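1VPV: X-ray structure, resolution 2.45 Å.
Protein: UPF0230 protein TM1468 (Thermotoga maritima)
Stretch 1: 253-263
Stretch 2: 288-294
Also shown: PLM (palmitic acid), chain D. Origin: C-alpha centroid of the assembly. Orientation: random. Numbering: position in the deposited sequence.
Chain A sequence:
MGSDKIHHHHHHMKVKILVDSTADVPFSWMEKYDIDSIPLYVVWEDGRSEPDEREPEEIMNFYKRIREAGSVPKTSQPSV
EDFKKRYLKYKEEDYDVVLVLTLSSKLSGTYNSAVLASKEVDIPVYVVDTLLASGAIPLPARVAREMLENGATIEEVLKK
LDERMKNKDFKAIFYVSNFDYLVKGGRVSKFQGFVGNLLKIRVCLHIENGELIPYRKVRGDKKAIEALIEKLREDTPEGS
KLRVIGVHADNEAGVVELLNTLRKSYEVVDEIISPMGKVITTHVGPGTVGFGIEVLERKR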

ATOM      1  N   ALA A 253      -2.229   3.694  18.229  1.00 23.73           N
ATOM      2  CA  ALA A 253      -1.775   2.846  19.327  1.00 24.53           C
ATOM      3  C   ALA A 253      -1.603   1.398  18.812  1.00 25.08           C
ATOM      4  O   ALA A 253      -0.640   0.715  19.168  1.00 27.54           O
ATOM      5  CB  ALA A 253      -2.732   2.924  20.539  1.00 19.51           C
ATOM      6  N   GLY A 254      -2.501   0.960  17.930  1.00 25.01           N
ATOM      7  CA  GLY A 254      -2.464  -0.420  17.426  1.00 23.62           C
ATOM      8  C   GLY A 254      -1.192  -0.717  16.644  1.00 24.08           C
ATOM      9  O   GLY A 254      -0.524  -1.720  16.874  1.00 23.83           O
ATOM     10  N   VAL A 255      -0.837   0.180  15.732  1.00 22.46           N
ATOM     11  CA  VAL A 255       0.304  -0.060  14.872  1.00 23.44           C
ATOM     12  C   VAL A 255       1.599   0.095  15.699  1.00 24.69           C
ATOM     13  O   VAL A 255       2.605  -0.609  15.464  1.00 24.78           O
ATOM     14  CB  VAL A 255       0.245   0.828  13.602  1.00 22.33           C
ATOM     15  CG1 VAL A 255       0.519   2.269  13.909  1.00 25.11           C
ATOM     16  CG2 VAL A 255       1.199   0.312  12.570  1.00 29.14           C
ATOM     17  N   VAL A 256       1.552   0.949  16.722  1.00 21.77           N
ATOM     18  CA  VAL A 256       2.718   1.140  17.555  1.00 20.59           C
ATOM     19  C   VAL A 256       3.063  -0.131  18.326  1.00 21.19           C
ATOM     20  O   VAL A 256       4.223  -0.467  18.443  1.00 23.56           O
ATOM     21  CB  VAL A 256       2.602   2.408  18.433  1.00 19.35           C
ATOM     22  CG1 VAL A 256       3.660   2.450  19.509  1.00 16.42           C
ATOM     23  CG2 VAL A 256       2.750   3.641  17.561  1.00 20.70           C
ATOM     24  N   GLU A 257       2.066  -0.839  18.844  1.00 23.10           N
ATOM     25  CA  GLU A 257       2.290  -2.112  19.549  1.00 21.59           C
ATOM     26  C   GLU A 257       2.859  -3.193  18.626  1.00 20.81           C
ATOM     27  O   GLU A 257       3.726  -3.984  19.025  1.00 20.17           O
ATOM     28  CB  GLU A 257       0.974  -2.629  20.140  1.00 23.61           C
ATOM     29  CG  GLU A 257       0.461  -1.867  21.340  1.00 28.33           C
ATOM     30  N   LEU A 258       2.354  -3.213  17.394  1.00 21.55           N
ATOM     31  CA  LEU A 258       2.780  -4.167  16.382  1.00 22.03           C
ATOM     32  C   LEU A 258       4.247  -4.015  16.068  1.00 21.89           C
ATOM     33  O   LEU A 258       4.975  -5.025  16.039  1.00 20.79           O
ATOM     34  CB  LEU A 258       1.961  -4.006  15.102  1.00 23.28           C
ATOM     35  CG  LEU A 258       2.387  -4.816  13.874  1.00 25.33           C
ATOM     36  CD1 LEU A 258       2.417  -6.287  14.174  1.00 24.99           C
ATOM     37  CD2 LEU A 258       1.443  -4.514  12.719  1.00 25.50           C
ATOM     38  N   LEU A 259       4.664  -2.760  15.837  1.00 20.77           N
ATOM     39  CA  LEU A 259       6.073  -2.413  15.566  1.00 20.89           C
ATOM     40  C   LEU A 259       7.016  -2.693  16.740  1.00 20.56           C
ATOM     41  O   LEU A 259       8.083  -3.236  16.550  1.00 25.05           O
ATOM     42  CB  LEU A 259       6.224  -0.940  15.117  1.00 21.42           C
ATOM     43  CG  LEU A 259       5.540  -0.581  13.773  1.00 24.87           C
ATOM     44  CD1 LEU A 259       5.529   0.929  13.575  1.00 27.87           C
ATOM     45  CD2 LEU A 259       6.175  -1.290  12.571  1.00 21.50           C
ATOM     46  N   ASN A 260       6.634  -2.299  17.942  1.00 18.78           N
ATOM     47  CA  ASN A 260       7.331  -2.720  19.129  1.00 19.56           C
ATOM     48  C   ASN A 260       7.518  -4.235  19.201  1.00 19.09           C
ATOM     49  O   ASN A 260       8.592  -4.714  19.507  1.00 19.75           O
ATOM     50  CB  ASN A 260       6.583  -2.207  20.375  1.00 21.01           C
ATOM     51  CG  ASN A 260       6.890  -0.732  20.666  1.00 25.47           C
ATOM     52  OD1 ASN A 260       7.717  -0.128  19.994  1.00 25.05           O
ATOM     53  ND2 ASN A 260       6.230  -0.162  21.667  1.00 30.49           N
ATOM     54  N   THR A 261       6.471  -5.002  18.931  1.00 18.84           N
ATOM     55  CA  THR A 261       6.614  -6.426  19.026  1.00 19.27           C
ATOM     56  C   THR A 261       7.513  -6.924  17.934  1.00 16.84           C
ATOM     57  O   THR A 261       8.270  -7.838  18.169  1.00 21.12           O
ATOM     58  CB  THR A 261       5.301  -7.130  18.952  1.00 22.05           C
ATOM     59  OG1 THR A 261       4.489  -6.649  20.020  1.00 18.53           O
ATOM     60  CG2 THR A 261       5.506  -8.672  19.089  1.00 16.80           C
ATOM     61  N   LEU A 262       7.452  -6.302  16.761  1.00 17.41           N
ATOM     62  CA  LEU A 262       8.292  -6.699  15.648  1.00 20.04           C
ATOM     63  C   LEU A 262       9.769  -6.622  16.034  1.00 22.34           C
ATOM     64  O   LEU A 262      10.539  -7.530  15.703  1.00 22.52           O
ATOM     65  CB  LEU A 262       8.025  -5.846  14.414  1.00 20.57           C
ATOM     66  CG  LEU A 262       8.719  -6.309  13.118  1.00 23.57           C
ATOM     67  CD1 LEU A 262       8.466  -7.750  12.757  1.00 26.11           C
ATOM     68  CD2 LEU A 262       8.311  -5.434  11.962  1.00 21.16           C
ATOM     69  N   ARG A 263      10.154  -5.579  16.778  1.00 22.37           N
ATOM     70  CA  ARG A 263      11.572  -5.413  17.198  1.00 23.64           C
ATOM     71  C   ARG A 263      12.106  -6.482  18.129  1.00 21.86           C
ATOM     72  O   ARG A 263      13.275  -6.735  18.144  1.00 20.71           O
ATOM     73  CB  ARG A 263      11.798  -4.059  17.863  1.00 23.67           C
ATOM     74  CG  ARG A 263      11.789  -2.916  16.879  1.00 21.32           C
ATOM     75  CD  ARG A 263      11.876  -1.641  17.630  1.00 31.42           C
ATOM     76  NE  ARG A 263      11.551  -0.532  16.763  1.00 37.62           N
ATOM     77  CZ  ARG A 263      12.418   0.013  15.912  1.00 39.18           C
ATOM     78  NH1 ARG A 263      13.679  -0.425  15.812  1.00 33.28           N
ATOM     79  NH2 ARG A 263      12.019   1.021  15.163  1.00 34.89           N
ATOM     80  N   THR A 288      -8.094  -0.996  11.643  1.00 22.03           N
ATOM     81  CA  THR A 288      -7.139  -1.898  11.003  1.00 21.81           C
ATOM     82  C   THR A 288      -5.659  -1.548  11.282  1.00 22.74           C
ATOM     83  O   THR A 288      -5.291  -0.384  11.359  1.00 23.13           O
ATOM     84  CB  THR A 288      -7.406  -1.924   9.490  1.00 22.55           C
ATOM     85  OG1 THR A 288      -8.731  -2.445   9.256  1.00 23.84           O
ATOM     86  CG2 THR A 288      -6.345  -2.779   8.712  1.00 23.52           C
ATOM     87  N   VAL A 289      -4.825  -2.578  11.427  1.00 20.46           N
ATOM     88  CA  VAL A 289      -3.403  -2.424  11.722  1.00 22.15           C
ATOM     89  C   VAL A 289      -2.583  -3.435  10.899  1.00 21.20           C
ATOM     90  O   VAL A 289      -2.935  -4.617  10.788  1.00 21.64           O
ATOM     91  CB  VAL A 289      -3.138  -2.616  13.254  1.00 22.94           C
ATOM     92  CG1 VAL A 289      -1.682  -2.941  13.559  1.00 25.37           C
ATOM     93  CG2 VAL A 289      -3.539  -1.394  13.986  1.00 26.47           C
ATOM     94  N   GLY A 290      -1.490  -2.979  10.313  1.00 20.57           N
ATOM     95  CA  GLY A 290      -0.694  -3.885   9.519  1.00 22.07           C
ATOM     96  C   GLY A 290       0.698  -3.372   9.313  1.00 23.38           C
ATOM     97  O   GLY A 290       1.051  -2.280   9.805  1.00 23.83           O
ATOM     98  N   PHE A 291       1.504  -4.148   8.587  1.00 21.64           N
ATOM     99  CA  PHE A 291       2.736  -3.599   8.090  1.00 21.30           C
ATOM    100  C   PHE A 291       3.104  -4.055   6.705  1.00 22.30           C
ATOM    101  O   PHE A 291       2.749  -5.163   6.286  1.00 21.13           O
ATOM    102  CB  PHE A 291       3.896  -3.774   9.079  1.00 22.58           C
ATOM    103  CG  PHE A 291       4.026  -5.138   9.722  1.00 22.24           C
ATOM    104  CD1 PHE A 291       3.660  -6.305   9.089  1.00 21.21           C
ATOM    105  CD2 PHE A 291       4.634  -5.238  10.959  1.00 21.91           C
ATOM    106  CE1 PHE A 291       3.824  -7.520   9.722  1.00 24.31           C
ATOM    107  CE2 PHE A 291       4.788  -6.458  11.589  1.00 19.73           C
ATOM    108  CZ  PHE A 291       4.397  -7.591  10.977  1.00 18.88           C
ATOM    109  N   GLY A 292       3.775  -3.151   5.981  1.00 22.45           N
ATOM    110  CA  GLY A 292       4.498  -3.482   4.762  1.00 19.51           C
ATOM    111  C   GLY A 292       5.913  -3.749   5.213  1.00 20.16           C
ATOM    112  O   GLY A 292       6.480  -2.941   5.940  1.00 20.05           O
ATOM    113  N   ILE A 293       6.479  -4.876   4.792  1.00 18.75           N
ATOM    114  CA  ILE A 293       7.798  -5.282   5.195  1.00 20.41           C
ATOM    115  C   ILE A 293       8.700  -5.442   3.974  1.00 21.89           C
ATOM    116  O   ILE A 293       8.275  -6.022   2.979  1.00 21.82           O
ATOM    117  CB  ILE A 293       7.753  -6.665   5.913  1.00 21.47           C
ATOM    118  CG1 ILE A 293       6.866  -6.631   7.168  1.00 25.70           C
ATOM    119  CG2 ILE A 293       9.128  -7.149   6.219  1.00 21.07           C
ATOM    120  CD1 ILE A 293       7.440  -5.957   8.337  1.00 29.31           C
ATOM    121  N   GLU A 294       9.936  -4.924   4.073  1.00 22.86           N
ATOM    122  CA  GLU A 294      11.039  -5.189   3.141  1.00 21.79           C
ATOM    123  C   GLU A 294      12.124  -5.981   3.844  1.00 19.63           C
ATOM    124  O   GLU A 294      12.738  -5.513   4.807  1.00 17.07           O
ATOM    125  CB  GLU A 294      11.677  -3.900   2.603  1.00 21.32           C
ATOM    126  CG  GLU A 294      12.969  -4.153   1.747  1.00 22.06           C
ATOM    127  CD  GLU A 294      13.780  -2.881   1.421  1.00 29.12           C
ATOM    128  OE1 GLU A 294      13.363  -1.777   1.869  1.00 32.67           O
ATOM    129  OE2 GLU A 294      14.838  -2.978   0.721  1.00 28.92           O
TER
HETATM  130  C1  PLM D 501     -10.350   0.271  -6.883  1.00 34.58           C
HETATM  131  O1  PLM D 501      -9.891   0.082  -8.048  1.00 33.10           O
HETATM  132  O2  PLM D 501     -11.564   0.598  -6.687  1.00 29.42           O
HETATM  133  C2  PLM D 501      -9.398   0.119  -5.718  1.00 28.71           C
HETATM  134  C3  PLM D 501      -9.599  -1.205  -5.010  1.00 19.59           C
HETATM  135  C4  PLM D 501      -8.730  -1.265  -3.761  1.00 17.20           C
HETATM  136  C5  PLM D 501      -9.004  -2.574  -3.028  1.00 17.40           C
HETATM  137  C6  PLM D 501      -8.185  -2.708  -1.770  1.00 19.64           C
HETATM  138  C7  PLM D 501      -8.402  -4.040  -1.069  1.00 20.02           C
HETATM  139  C8  PLM D 501      -7.901  -3.991   0.371  1.00 18.58           C
HETATM  140  C9  PLM D 501      -6.391  -4.046   0.439  1.00 18.97           C
HETATM  141  CA  PLM D 501      -5.877  -3.912   1.859  1.00 21.27           C
HETATM  142  CB  PLM D 501      -4.373  -4.129   1.907  1.00 15.01           C
HETATM  143  CC  PLM D 501      -3.820  -3.706   3.265  1.00 18.39           C
HETATM  144  CD  PLM D 501      -2.327  -4.061   3.426  1.00 20.79           C
HETATM  145  CE  PLM D 501      -1.720  -3.449   4.675  1.00 21.45           C
HETATM  146  CF  PLM D 501      -0.305  -3.940   4.941  1.00 28.46           C
HETATM  147  CG  PLM D 501       0.749  -3.159   4.150  1.00 28.46           C

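A helix lies obliquely across a β-strand in a mainly apolar contact, held by interlocking aliphatic and aromatic side chains with no hydrogen bond between the two stretches. The axes of helix 253-263 and strand 289-294 approach to 7.7 Å, and their N-to-C directions differ by 49°. The helix makes its own i to i-4 backbone hydrogen bonds, among them Leu258 N to Gly254 O (3.3 Å) and Leu262 N to Leu258 O (2.9 Å). Leu258 and Leu262, about one turn apart, both point their CA-to-CB bonds toward the strand. The register is tightest at Val255 and Val289, whose CA atoms are 5.4 Å apart. Here the CA-to-CB bond of Val289 points toward the helix, and Val289 CG2 rests against the backbone, 3.6 Å from Gly254 C and 3.6 Å from Val255 N. Gly254 makes this possible: a CB at its position would point toward the strand and lie 2.7 Å from Val289 CG2, a clash. Leu258 is the central helix residue, touching three consecutive strand residues. Leu258 CD2 packs 3.6 Å from Val289 CG1 and 3.7 Å from Gly290 C, and also sits over one face of the Phe291 ring, 4.1 Å from the centroid and 27° off the normal, a CH-π contact. Leu258 CD1 meets the same ring at Phe291 CE2 (3.5 Å). One turn on, Leu262 CD2 approaches Phe291 CE2 obliquely at 3.7 Å and reaches Ile293 CD1 at 3.8 Å; the CA-to-CB bond of Ile293 points sideways, but the end of its side chain comes nearer the helix. These pairings are dispersive and owe their stability to close packing and exclusion of water. The palmitic acid also meets the strand: PLM CG lies 3.5 Å from both Phe291 O and Gly292 N, and a CB on Gly290 would be crowded by PLM CF at 3.4 Å.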